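Local coordinates for protein R.Ecl18kI (PDB 2GB7) that recognises the double-stranded DNA sequence 5'-CCNGG-3' and cleaves it before the first cytosine as a type II restriction endonuclease, at residues 158-164 against 176-182; 131-137 against 252-256; 16-21 against 67-71. The protein carries 1 engineered substitution. One frame throughout, in Å; residues are numbered along the deposited sequence.

Interaction 1: 158-164 against 176-182. With nucleotides of chain B.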
loop_
_atom_site.group_PDB
_atom_site.type_symbol
_atom_site.label_atom_id
_atom_site.label_comp_id
_atom_site.label_asym_id
_atom_site.label_seq_id
_atom_site.Cartn_x
_atom_site.Cartn_y
_atom_site.Cartn_z
ATOM N N LEU F 158 2.808 12.173 6.785
ATOM C CA LEU F 158 3.000 12.013 5.333
ATOM C C LEU F 158 3.513 13.346 4.679
ATOM O O LEU F 158 3.854 13.369 3.496
ATOM C CB LEU F 158 1.706 11.398 4.761
ATOM C CG LEU F 158 0.913 12.068 3.643
ATOM C CD1 LEU F 158 -0.361 11.287 3.359
ATOM C CD2 LEU F 158 0.603 13.512 3.966
ATOM N N VAL F 159 3.582 14.407 5.470
ATOM C CA VAL F 159 4.217 15.629 4.968
ATOM C C VAL F 159 5.700 15.398 5.074
ATOM O O VAL F 159 6.191 14.981 6.139
ATOM C CB VAL F 159 3.891 16.817 5.838
ATOM C CG1 VAL F 159 4.732 18.049 5.363
ATOM C CG2 VAL F 159 2.398 17.079 5.820
ATOM N N ASP F 160 6.406 15.603 3.968
ATOM C CA ASP F 160 7.852 15.393 3.914
ATOM C C ASP F 160 8.654 16.658 4.154
ATOM O O ASP F 160 9.681 16.613 4.830
ATOM C CB ASP F 160 8.216 14.831 2.564
ATOM C CG ASP F 160 7.676 13.434 2.388
ATOM O OD1 ASP F 160 7.784 12.603 3.347
ATOM O OD2 ASP F 160 7.079 13.168 1.334
ATOM N N LEU F 161 8.197 17.763 3.564
ATOM C CA LEU F 161 8.914 19.042 3.653
ATOM C C LEU F 161 7.988 20.153 4.072
ATOM O O LEU F 161 6.857 20.223 3.613
ATOM C CB LEU F 161 9.488 19.408 2.299
ATOM C CG LEU F 161 10.439 18.370 1.709
ATOM C CD1 LEU F 161 10.709 18.613 0.256
ATOM C CD2 LEU F 161 11.731 18.261 2.531
ATOM N N VAL F 162 8.491 21.008 4.952
ATOM C CA VAL F 162 7.733 22.127 5.473
ATOM C C VAL F 162 8.551 23.403 5.242
ATOM O O VAL F 162 9.648 23.542 5.780
ATOM C CB VAL F 162 7.522 21.987 6.978
ATOM C CG1 VAL F 162 6.714 23.174 7.524
ATOM C CG2 VAL F 162 6.848 20.623 7.347
ATOM N N MET F 163 8.016 24.317 4.453
ATOM C CA MET F 163 8.703 25.572 4.121
ATOM C C MET F 163 7.970 26.673 4.889
ATOM O O MET F 163 6.766 26.861 4.689
ATOM C CB MET F 163 8.574 25.805 2.610
ATOM C CG MET F 163 9.477 26.841 1.970
ATOM S SD MET F 163 9.217 28.526 2.597
ATOM C CE MET F 163 7.560 28.854 2.033
ATOM N N PRO F 164 8.695 27.474 5.694
ATOM C CA PRO F 164 10.146 27.477 5.926
ATOM C C PRO F 164 10.618 26.598 7.055
ATOM O O PRO F 164 11.833 26.366 7.215
ATOM C CB PRO F 164 10.420 28.951 6.243
ATOM C CG PRO F 164 9.179 29.343 7.091
ATOM C CD PRO F 164 8.028 28.603 6.379
ATOM N N THR F 176 3.239 29.496 4.261
ATOM C CA THR F 176 4.020 28.266 4.278
ATOM C C THR F 176 3.675 27.365 3.082
ATOM O O THR F 176 2.681 27.586 2.332
ATOM C CB THR F 176 3.849 27.467 5.596
ATOM O OG1 THR F 176 2.495 27.019 5.687
ATOM C CG2 THR F 176 4.197 28.331 6.852
ATOM N N MET F 177 4.500 26.345 2.897
ATOM C CA MET F 177 4.207 25.358 1.847
ATOM C C MET F 177 4.512 23.991 2.425
ATOM O O MET F 177 5.530 23.823 3.104
ATOM C CB MET F 177 5.060 25.587 0.588
ATOM C CG MET F 177 4.821 24.489 -0.423
ATOM S SD MET F 177 5.731 24.772 -1.955
ATOM C CE MET F 177 5.060 26.322 -2.331
ATOM N N LEU F 178 3.614 23.028 2.190
ATOM C CA LEU F 178 3.816 21.654 2.609
ATOM C C LEU F 178 3.832 20.769 1.398
ATOM O O LEU F 178 2.998 20.918 0.511
ATOM C CB LEU F 178 2.663 21.169 3.503
ATOM C CG LEU F 178 2.424 21.984 4.781
ATOM C CD1 LEU F 178 1.257 21.388 5.525
ATOM C CD2 LEU F 178 3.662 22.020 5.647
ATOM N N ILE F 179 4.777 19.848 1.397
ATOM C CA ILE F 179 4.948 18.905 0.291
ATOM C C ILE F 179 4.948 17.467 0.779
ATOM O O ILE F 179 5.710 17.122 1.695
ATOM C CB ILE F 179 6.262 19.175 -0.472
ATOM C CG1 ILE F 179 6.320 20.636 -0.941
ATOM C CG2 ILE F 179 6.421 18.176 -1.645
ATOM C CD1 ILE F 179 7.734 21.093 -1.368
ATOM N N SER F 180 4.090 16.659 0.163
ATOM C CA SER F 180 4.067 15.181 0.343
ATOM C C SER F 180 4.514 14.538 -0.971
ATOM O O SER F 180 4.514 15.209 -2.020
ATOM C CB SER F 180 2.639 14.705 0.657
ATOM O OG SER F 180 2.618 13.273 0.812
ATOM N N ALA F 181 4.965 13.285 -0.905
ATOM C CA ALA F 181 5.434 12.650 -2.131
ATOM C C ALA F 181 5.014 11.178 -2.117
ATOM O O ALA F 181 5.098 10.550 -1.082
ATOM C CB ALA F 181 6.911 12.745 -2.187
ATOM N N LYS F 182 4.555 10.687 -3.266
ATOM C CA LYS F 182 4.209 9.296 -3.480
ATOM C C LYS F 182 4.656 8.976 -4.882
ATOM O O LYS F 182 4.198 9.622 -5.808
ATOM C CB LYS F 182 2.683 9.103 -3.370
ATOM C CG LYS F 182 2.188 9.250 -1.933
ATOM C CD LYS F 182 0.707 8.928 -1.837
ATOM C CE LYS F 182 0.215 9.140 -0.383
ATOM N NZ LYS F 182 1.010 8.359 0.622
ATOM P P DC B 4 5.749 6.075 -1.670
ATOM O OP1 DC B 4 6.430 6.958 -2.647
ATOM O OP2 DC B 4 4.396 6.433 -1.161
ATOM O "O5'" DC B 4 5.661 4.604 -2.274
ATOM C "C5'" DC B 4 6.831 3.928 -2.708
ATOM C "C4'" DC B 4 6.479 2.532 -3.168
ATOM O "O4'" DC B 4 6.010 1.767 -2.031
ATOM C "C3'" DC B 4 5.373 2.465 -4.222
ATOM O "O3'" DC B 4 5.665 1.439 -5.175
ATOM C "C2'" DC B 4 4.144 2.080 -3.416
ATOM C "C1'" DC B 4 4.733 1.217 -2.311
ATOM N N1 DC B 4 3.948 1.237 -1.068
ATOM C C2 DC B 4 3.653 0.023 -0.421
ATOM O O2 DC B 4 4.135 -1.032 -0.859
ATOM N N3 DC B 4 2.855 0.036 0.669
ATOM C C4 DC B 4 2.363 1.196 1.126
ATOM N N4 DC B 4 1.528 1.150 2.171
ATOM C C5 DC B 4 2.693 2.445 0.522
ATOM C C6 DC B 4 3.481 2.418 -0.562
ATOM P P DC B 3 4.020 7.971 3.584
ATOM O OP1 DC B 3 4.496 9.291 3.096
ATOM O OP2 DC B 3 2.574 7.619 3.490
ATOM O "O5'" DC B 3 4.896 6.866 2.851
ATOM C "C5'" DC B 3 6.314 6.960 2.917
ATOM C "C4'" DC B 3 6.943 5.882 2.073
ATOM O "O4'" DC B 3 7.005 4.659 2.848
ATOM C "C3'" DC B 3 6.086 5.578 0.850
ATOM O "O3'" DC B 3 6.693 5.883 -0.391
ATOM C "C2'" DC B 3 5.754 4.103 0.938
ATOM C "C1'" DC B 3 6.626 3.545 2.048
ATOM N N1 DC B 3 5.807 2.648 2.876
ATOM C C2 DC B 3 6.138 1.293 2.951
ATOM O O2 DC B 3 7.140 0.886 2.349
ATOM N N3 DC B 3 5.353 0.460 3.674
ATOM C C4 DC B 3 4.274 0.936 4.299
ATOM N N4 DC B 3 3.520 0.080 4.999
ATOM C C5 DC B 3 3.919 2.312 4.242
ATOM C C6 DC B 3 4.710 3.127 3.535
#
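A classic beta bulge marks one end of the antiparallel pairing of strands 161-163 and 177-181, where Asp160 and Leu161 both face Ile179. The evidence is a shared acceptor: Asp160 N lies 2.8 Å from Ile179 O, and Leu161 N donates to the same Ile179 O at 3.2 Å. Past the bulge the ladder is regular, with axes 167° apart: Leu161 with Ile179 and Met163 with Met177 are hydrogen-bonded pairs, and Val162 opposite Leu178 is a non-hydrogen-bonded one. On the Val162 face both valine methyls touch Leu178 CD2, Val162 CG1 at 3.8 Å, the two side chains running alongside in the same direction. Val159 CG1, turned opposite the backbone N (chi1 173°), meets Leu178 CD2 at 4.1 Å. These strands belong to the core of a nuclease of the PD-(D/E)XK clan, whose members carry an acidic residue and a lysine on neighbouring strands; the placing of Asp160 and Lys182 is consistent with that pattern. Asp160 OD2 comes within 3.1 Å of Ala181 N, while Lys182 NZ stands 3.3 Å from OP2 of DC3 in chain B and forms a salt bridge with Glu191. Next to them, Ser180 OG donates to Leu158 O over 3.0 Å, approaching from above the carbonyl plane, 39° out of it, and so ties the loop ahead of the bulge to the neighbouring strand. On the other face Leu161 CD1 and Ile179 CD1 meet at 4.2 Å, and Met132 of helix 102-134 packs on both side chains.

Interaction 2: 131-137 against 252-256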
loop_
_atom_site.group_PDB
_atom_site.type_symbol
_atom_site.label_atom_id
_atom_site.label_comp_id
_atom_site.label_asym_id
_atom_site.label_seq_id
_atom_site.Cartn_x
_atom_site.Cartn_y
_atom_site.Cartn_z
ATOM N N LEU F 131 16.519 18.849 -3.860
ATOM C CA LEU F 131 16.015 19.858 -4.796
ATOM C C LEU F 131 15.722 21.177 -4.083
ATOM O O LEU F 131 16.132 22.218 -4.531
ATOM C CB LEU F 131 14.755 19.334 -5.504
ATOM C CG LEU F 131 13.980 20.315 -6.382
ATOM C CD1 LEU F 131 14.876 20.814 -7.499
ATOM C CD2 LEU F 131 12.768 19.619 -6.949
ATOM N N MET F 132 14.960 21.118 -2.989
ATOM C CA MET F 132 14.657 22.343 -2.230
ATOM C C MET F 132 15.926 22.976 -1.659
ATOM O O MET F 132 16.098 24.196 -1.743
ATOM C CB MET F 132 13.667 22.002 -1.110
ATOM C CG MET F 132 12.369 21.398 -1.608
ATOM S SD MET F 132 11.515 22.379 -2.846
ATOM C CE MET F 132 10.758 23.585 -1.776
ATOM N N MET F 133 16.859 22.152 -1.152
ATOM C CA MET F 133 18.155 22.670 -0.635
ATOM C C MET F 133 18.973 23.326 -1.732
ATOM O O MET F 133 19.484 24.447 -1.573
ATOM C CB MET F 133 18.956 21.561 0.024
ATOM C CG MET F 133 18.227 21.002 1.216
ATOM S SD MET F 133 19.108 19.651 1.988
ATOM C CE MET F 133 17.967 19.435 3.376
ATOM N N GLY F 134 19.046 22.659 -2.874
ATOM C CA GLY F 134 19.739 23.216 -4.032
ATOM C C GLY F 134 19.137 24.559 -4.454
ATOM O O GLY F 134 19.847 25.491 -4.865
ATOM N N ALA F 135 17.807 24.647 -4.384
ATOM C CA ALA F 135 17.070 25.874 -4.733
ATOM C C ALA F 135 17.272 26.998 -3.700
ATOM O O ALA F 135 16.897 28.150 -3.933
ATOM C CB ALA F 135 15.605 25.549 -4.890
ATOM N N GLY F 136 17.888 26.634 -2.575
ATOM C CA GLY F 136 18.163 27.505 -1.430
ATOM C C GLY F 136 16.931 27.848 -0.609
ATOM O O GLY F 136 16.921 28.854 0.125
ATOM N N ILE F 137 15.885 27.053 -0.790
ATOM C CA ILE F 137 14.602 27.331 -0.152
ATOM C C ILE F 137 14.655 26.718 1.244
ATOM O O ILE F 137 15.053 25.588 1.379
ATOM C CB ILE F 137 13.451 26.778 -1.012
ATOM C CG1 ILE F 137 13.380 27.551 -2.336
ATOM C CG2 ILE F 137 12.093 26.861 -0.278
ATOM C CD1 ILE F 137 12.439 26.959 -3.379
ATOM N N LEU F 252 8.103 24.850 -7.728
ATOM C CA LEU F 252 9.318 25.556 -7.306
ATOM C C LEU F 252 9.172 27.071 -7.395
ATOM O O LEU F 252 9.658 27.812 -6.537
ATOM C CB LEU F 252 10.527 25.084 -8.099
ATOM C CG LEU F 252 11.304 23.942 -7.448
ATOM C CD1 LEU F 252 12.077 24.450 -6.219
ATOM C CD2 LEU F 252 10.413 22.722 -7.013
ATOM N N GLN F 253 8.482 27.516 -8.418
ATOM C CA GLN F 253 8.232 28.941 -8.570
ATOM C C GLN F 253 7.404 29.442 -7.384
ATOM O O GLN F 253 7.720 30.474 -6.783
ATOM C CB GLN F 253 7.514 29.198 -9.875
ATOM C CG GLN F 253 7.373 30.676 -10.147
ATOM C CD GLN F 253 8.732 31.399 -10.224
ATOM O OE1 GLN F 253 9.701 30.883 -10.793
ATOM N NE2 GLN F 253 8.792 32.613 -9.660
ATOM N N SER F 254 6.368 28.688 -7.026
ATOM C CA SER F 254 5.533 29.058 -5.875
ATOM C C SER F 254 6.350 29.028 -4.580
ATOM O O SER F 254 6.250 29.940 -3.756
ATOM C CB SER F 254 4.338 28.102 -5.795
ATOM O OG SER F 254 3.500 28.345 -6.918
ATOM N N ALA F 255 7.211 28.020 -4.424
ATOM C CA ALA F 255 8.008 27.916 -3.199
ATOM C C ALA F 255 8.962 29.074 -3.086
ATOM O O ALA F 255 9.146 29.640 -2.011
ATOM C CB ALA F 255 8.790 26.584 -3.155
ATOM N N MET F 256 9.542 29.456 -4.218
ATOM C CA MET F 256 10.530 30.516 -4.237
ATOM C C MET F 256 9.839 31.822 -3.898
ATOM O O MET F 256 10.348 32.605 -3.086
ATOM C CB MET F 256 11.181 30.603 -5.608
ATOM C CG MET F 256 12.320 31.600 -5.662
ATOM S SD MET F 256 13.654 31.276 -4.493
ATOM C CE MET F 256 14.511 32.861 -4.527
#
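Leu252 projects its two methyls into the end of helix 102-134, and the two meet different partners. Its CD1 does most of the work: Leu252 CD1 is 3.8 Å from Ile137 CD1, 3.9 Å from Ala135 CB and 4.0 Å from Met132 SD. The other branch, Leu252 CD2, meets Leu131 CD2 at 3.9 Å, the two leucines crossing at a slant. Met132 starts off across the line between the segments, and the bends at chi2 (-54°) and chi3 (-79°) bring its end nearer; the sulfur therefore comes beside Leu252, and Met132 CE lands 3.8 Å from Ala255 CB. Ile137 approaches the same alanine from beyond the helix end, its CD1 3.7 Å from Ala255 CB, and this one methyl thus touches both Leu252 and Ala255. One carbon back on the same branch, Ile137 CG1 lies 4.3 Å from Met256 SD. No hydrogen bond crosses between 131-137 and 252-256, and the contact rests mainly on apolar side chains. The backbone explains how Ile137 joins it: Gly136 has a positive phi (73°) and the helix closes in a Schellman motif, with Ile137 N bonded back to Met132 O at 3.0 Å, which turns the isoleucine toward helix 248-259. Phe45 and Leu46 of helix 42-47 cover the contact at Leu131, Ala135, Leu252 and Met256, and helix 49-77 adds Tyr52 and Ile53 against Leu131. Strand 177-181 packs alongside, with Met177 touching Ala255.

Interaction 3: 16-21 against 67-71. With nucleotides of chain A.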
loop_
_atom_site.group_PDB
_atom_site.type_symbol
_atom_site.label_atom_id
_atom_site.label_comp_id
_atom_site.label_asym_id
_atom_site.label_seq_id
_atom_site.Cartn_x
_atom_site.Cartn_y
_atom_site.Cartn_z
ATOM N N GLU F 16 22.724 -9.250 5.915
ATOM C CA GLU F 16 23.516 -8.962 4.730
ATOM C C GLU F 16 23.071 -7.692 4.049
ATOM O O GLU F 16 23.910 -6.954 3.564
ATOM C CB GLU F 16 23.445 -10.110 3.726
ATOM C CG GLU F 16 24.143 -11.389 4.209
ATOM C CD GLU F 16 25.661 -11.314 4.162
ATOM O OE1 GLU F 16 26.308 -12.202 4.773
ATOM O OE2 GLU F 16 26.221 -10.410 3.500
ATOM N N ARG F 17 21.762 -7.460 3.990
ATOM C CA ARG F 17 21.241 -6.235 3.375
ATOM C C ARG F 17 21.730 -5.002 4.118
ATOM O O ARG F 17 22.154 -4.026 3.495
ATOM C CB ARG F 17 19.712 -6.241 3.323
ATOM C CG ARG F 17 19.159 -5.188 2.356
ATOM C CD ARG F 17 17.635 -5.138 2.318
ATOM N NE ARG F 17 17.039 -6.442 2.046
ATOM C CZ ARG F 17 16.892 -6.967 0.836
ATOM N NH1 ARG F 17 17.351 -6.320 -0.237
ATOM N NH2 ARG F 17 16.332 -8.174 0.711
ATOM N N LYS F 18 21.640 -5.038 5.444
ATOM C CA LYS F 18 22.114 -3.937 6.282
ATOM C C LYS F 18 23.608 -3.672 6.081
ATOM O O LYS F 18 24.030 -2.510 6.019
ATOM C CB LYS F 18 21.825 -4.216 7.754
ATOM C CG LYS F 18 22.213 -3.100 8.692
ATOM C CD LYS F 18 22.086 -3.528 10.134
ATOM C CE LYS F 18 23.450 -3.673 10.786
ATOM N NZ LYS F 18 23.320 -4.132 12.206
ATOM N N SER F 19 24.387 -4.746 5.968
ATOM C CA SER F 19 25.837 -4.656 5.866
ATOM C C SER F 19 26.316 -4.129 4.539
ATOM O O SER F 19 27.389 -3.531 4.471
ATOM C CB SER F 19 26.482 -6.032 6.051
ATOM O OG SER F 19 26.183 -6.549 7.322
ATOM N N HIS F 20 25.564 -4.399 3.478
ATOM C CA HIS F 20 26.074 -4.168 2.136
ATOM C C HIS F 20 25.438 -3.064 1.329
ATOM O O HIS F 20 26.033 -2.596 0.362
ATOM C CB HIS F 20 26.021 -5.447 1.329
ATOM C CG HIS F 20 27.048 -6.440 1.758
ATOM N ND1 HIS F 20 28.393 -6.266 1.511
ATOM C CD2 HIS F 20 26.934 -7.595 2.447
ATOM C CE1 HIS F 20 29.062 -7.284 2.020
ATOM N NE2 HIS F 20 28.201 -8.097 2.602
ATOM N N PHE F 21 24.231 -2.662 1.705
ATOM C CA PHE F 21 23.561 -1.572 1.009
ATOM C C PHE F 21 23.680 -0.305 1.800
ATOM O O PHE F 21 23.360 -0.284 2.987
ATOM C CB PHE F 21 22.079 -1.874 0.836
ATOM C CG PHE F 21 21.798 -2.920 -0.165
ATOM C CD1 PHE F 21 21.523 -2.585 -1.479
ATOM C CD2 PHE F 21 21.828 -4.264 0.199
ATOM C CE1 PHE F 21 21.261 -3.575 -2.421
ATOM C CE2 PHE F 21 21.567 -5.237 -0.716
ATOM C CZ PHE F 21 21.281 -4.905 -2.031
ATOM N N PHE F 67 23.702 -4.056 -8.288
ATOM C CA PHE F 67 24.125 -4.440 -6.956
ATOM C C PHE F 67 23.094 -5.371 -6.308
ATOM O O PHE F 67 23.461 -6.371 -5.705
ATOM C CB PHE F 67 24.345 -3.200 -6.099
ATOM C CG PHE F 67 25.017 -3.476 -4.791
ATOM C CD1 PHE F 67 26.405 -3.501 -4.698
ATOM C CD2 PHE F 67 24.255 -3.682 -3.640
ATOM C CE1 PHE F 67 27.035 -3.754 -3.477
ATOM C CE2 PHE F 67 24.867 -3.943 -2.410
ATOM C CZ PHE F 67 26.249 -3.985 -2.326
ATOM N N GLU F 68 21.816 -5.030 -6.440
ATOM C CA GLU F 68 20.745 -5.882 -5.938
ATOM C C GLU F 68 20.744 -7.245 -6.645
ATOM O O GLU F 68 20.505 -8.286 -6.007
ATOM C CB GLU F 68 19.385 -5.203 -6.107
ATOM C CG GLU F 68 18.269 -5.970 -5.377
ATOM C CD GLU F 68 16.922 -5.848 -6.033
ATOM O OE1 GLU F 68 16.802 -6.110 -7.248
ATOM O OE2 GLU F 68 15.965 -5.528 -5.316
ATOM N N LYS F 69 20.993 -7.238 -7.956
ATOM C CA LYS F 69 21.077 -8.499 -8.713
ATOM C C LYS F 69 22.191 -9.398 -8.183
ATOM O O LYS F 69 21.986 -10.612 -7.972
ATOM C CB LYS F 69 21.247 -8.249 -10.219
ATOM C CG LYS F 69 21.037 -9.518 -11.080
ATOM C CD LYS F 69 21.541 -9.350 -12.495
ATOM C CE LYS F 69 20.583 -8.526 -13.363
ATOM N NZ LYS F 69 21.049 -8.469 -14.792
ATOM N N GLU F 70 23.370 -8.813 -7.979
ATOM C CA GLU F 70 24.517 -9.527 -7.413
ATOM C C GLU F 70 24.256 -10.004 -5.973
ATOM O O GLU F 70 24.669 -11.104 -5.583
ATOM C CB GLU F 70 25.848 -8.743 -7.542
ATOM C CG GLU F 70 25.870 -7.298 -6.995
ATOM C CD GLU F 70 27.236 -6.601 -7.202
ATOM N N PHE F 71 23.540 -9.190 -5.206
ATOM C CA PHE F 71 23.110 -9.574 -3.868
ATOM C C PHE F 71 22.195 -10.798 -3.887
ATOM O O PHE F 71 22.401 -11.769 -3.151
ATOM C CB PHE F 71 22.385 -8.379 -3.232
ATOM C CG PHE F 71 21.806 -8.668 -1.893
ATOM C CD1 PHE F 71 22.619 -8.681 -0.756
ATOM C CD2 PHE F 71 20.445 -8.926 -1.756
ATOM C CE1 PHE F 71 22.077 -8.934 0.499
ATOM C CE2 PHE F 71 19.899 -9.184 -0.512
ATOM C CZ PHE F 71 20.713 -9.169 0.622
ATOM P P DC A 9 15.777 -2.165 3.798
ATOM O OP1 DC A 9 16.468 -1.897 2.514
ATOM O OP2 DC A 9 16.476 -2.922 4.866
ATOM O "O5'" DC A 9 15.293 -0.764 4.380
ATOM C "C5'" DC A 9 14.711 0.201 3.509
ATOM C "C4'" DC A 9 14.345 1.454 4.266
ATOM O "O4'" DC A 9 13.207 1.189 5.117
ATOM C "C3'" DC A 9 15.439 2.013 5.177
ATOM O "O3'" DC A 9 15.358 3.439 5.206
ATOM C "C2'" DC A 9 15.023 1.516 6.551
ATOM C "C1'" DC A 9 13.508 1.569 6.446
ATOM N N1 DC A 9 12.779 0.666 7.348
ATOM C C2 DC A 9 11.516 1.055 7.808
ATOM O O2 DC A 9 11.052 2.146 7.437
ATOM N N3 DC A 9 10.836 0.234 8.641
ATOM C C4 DC A 9 11.371 -0.932 9.012
ATOM N N4 DC A 9 10.667 -1.712 9.833
ATOM C C5 DC A 9 12.653 -1.352 8.556
ATOM C C6 DC A 9 13.317 -0.530 7.734
#
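Phe67, the first residue of 67-71, drives the edge of its ring into a face of Phe21 in a T-shaped pair, the centroids 4.8 Å apart and the planes at 86°. The fit is tight, Phe67 CD2 approaching Phe21 CE1 to 3.2 Å, and the far end of the same ring reaches the helix end, where Phe67 CZ is 3.9 Å from His20 CB. One residue on, the backbone of Glu68 lies near the plane of the Phe21 ring, at its edge, with Glu68 CA 4.1 Å from Phe21 CZ; its carboxylate forms a salt bridge with Arg116. A turn later Phe71, its CG opposite the backbone N (chi1 176°), sends its ring across to helix 6-20 and receives the edge of Phe21 on its face, centroids 5.0 Å apart. The rim of Phe71 touches that helix, CE1 being 3.7 Å from Glu16 CB, while CE2 lies over a face of the Arg17 guanidinium, tilted 55° from the ring. Arg17 CD is 3.5 Å from OP1 of DC9 in chain A. With no hydrogen bond between the segments, the join probably depends on ring shape and dispersion, whereas Arg17 NH2 bonds to Ser111 and Asn112 of helix 102-134.

From the N terminus, interaction 3 comes first: it closes a mostly helical loop between helix 6-20 and helix 49-77, completed before the other two contacts open. Interaction 2 then begins at the end of helix 102-134 and closes only at helix 248-259, enclosing the whole of interaction 1 along the chain; none of the loops cross. Interactions 1 and 2 touch: Met163 CG lies 3.4 Å from Ile137 CG2, and the paired strands pack directly against the end of helix 102-134 and against helix 248-259. Interaction 3 lies on the opposite side of the chain's centre, about 31 Å from interaction 1 between centres, although side chains of both interaction 1 and interaction 3 touch helix 102-134.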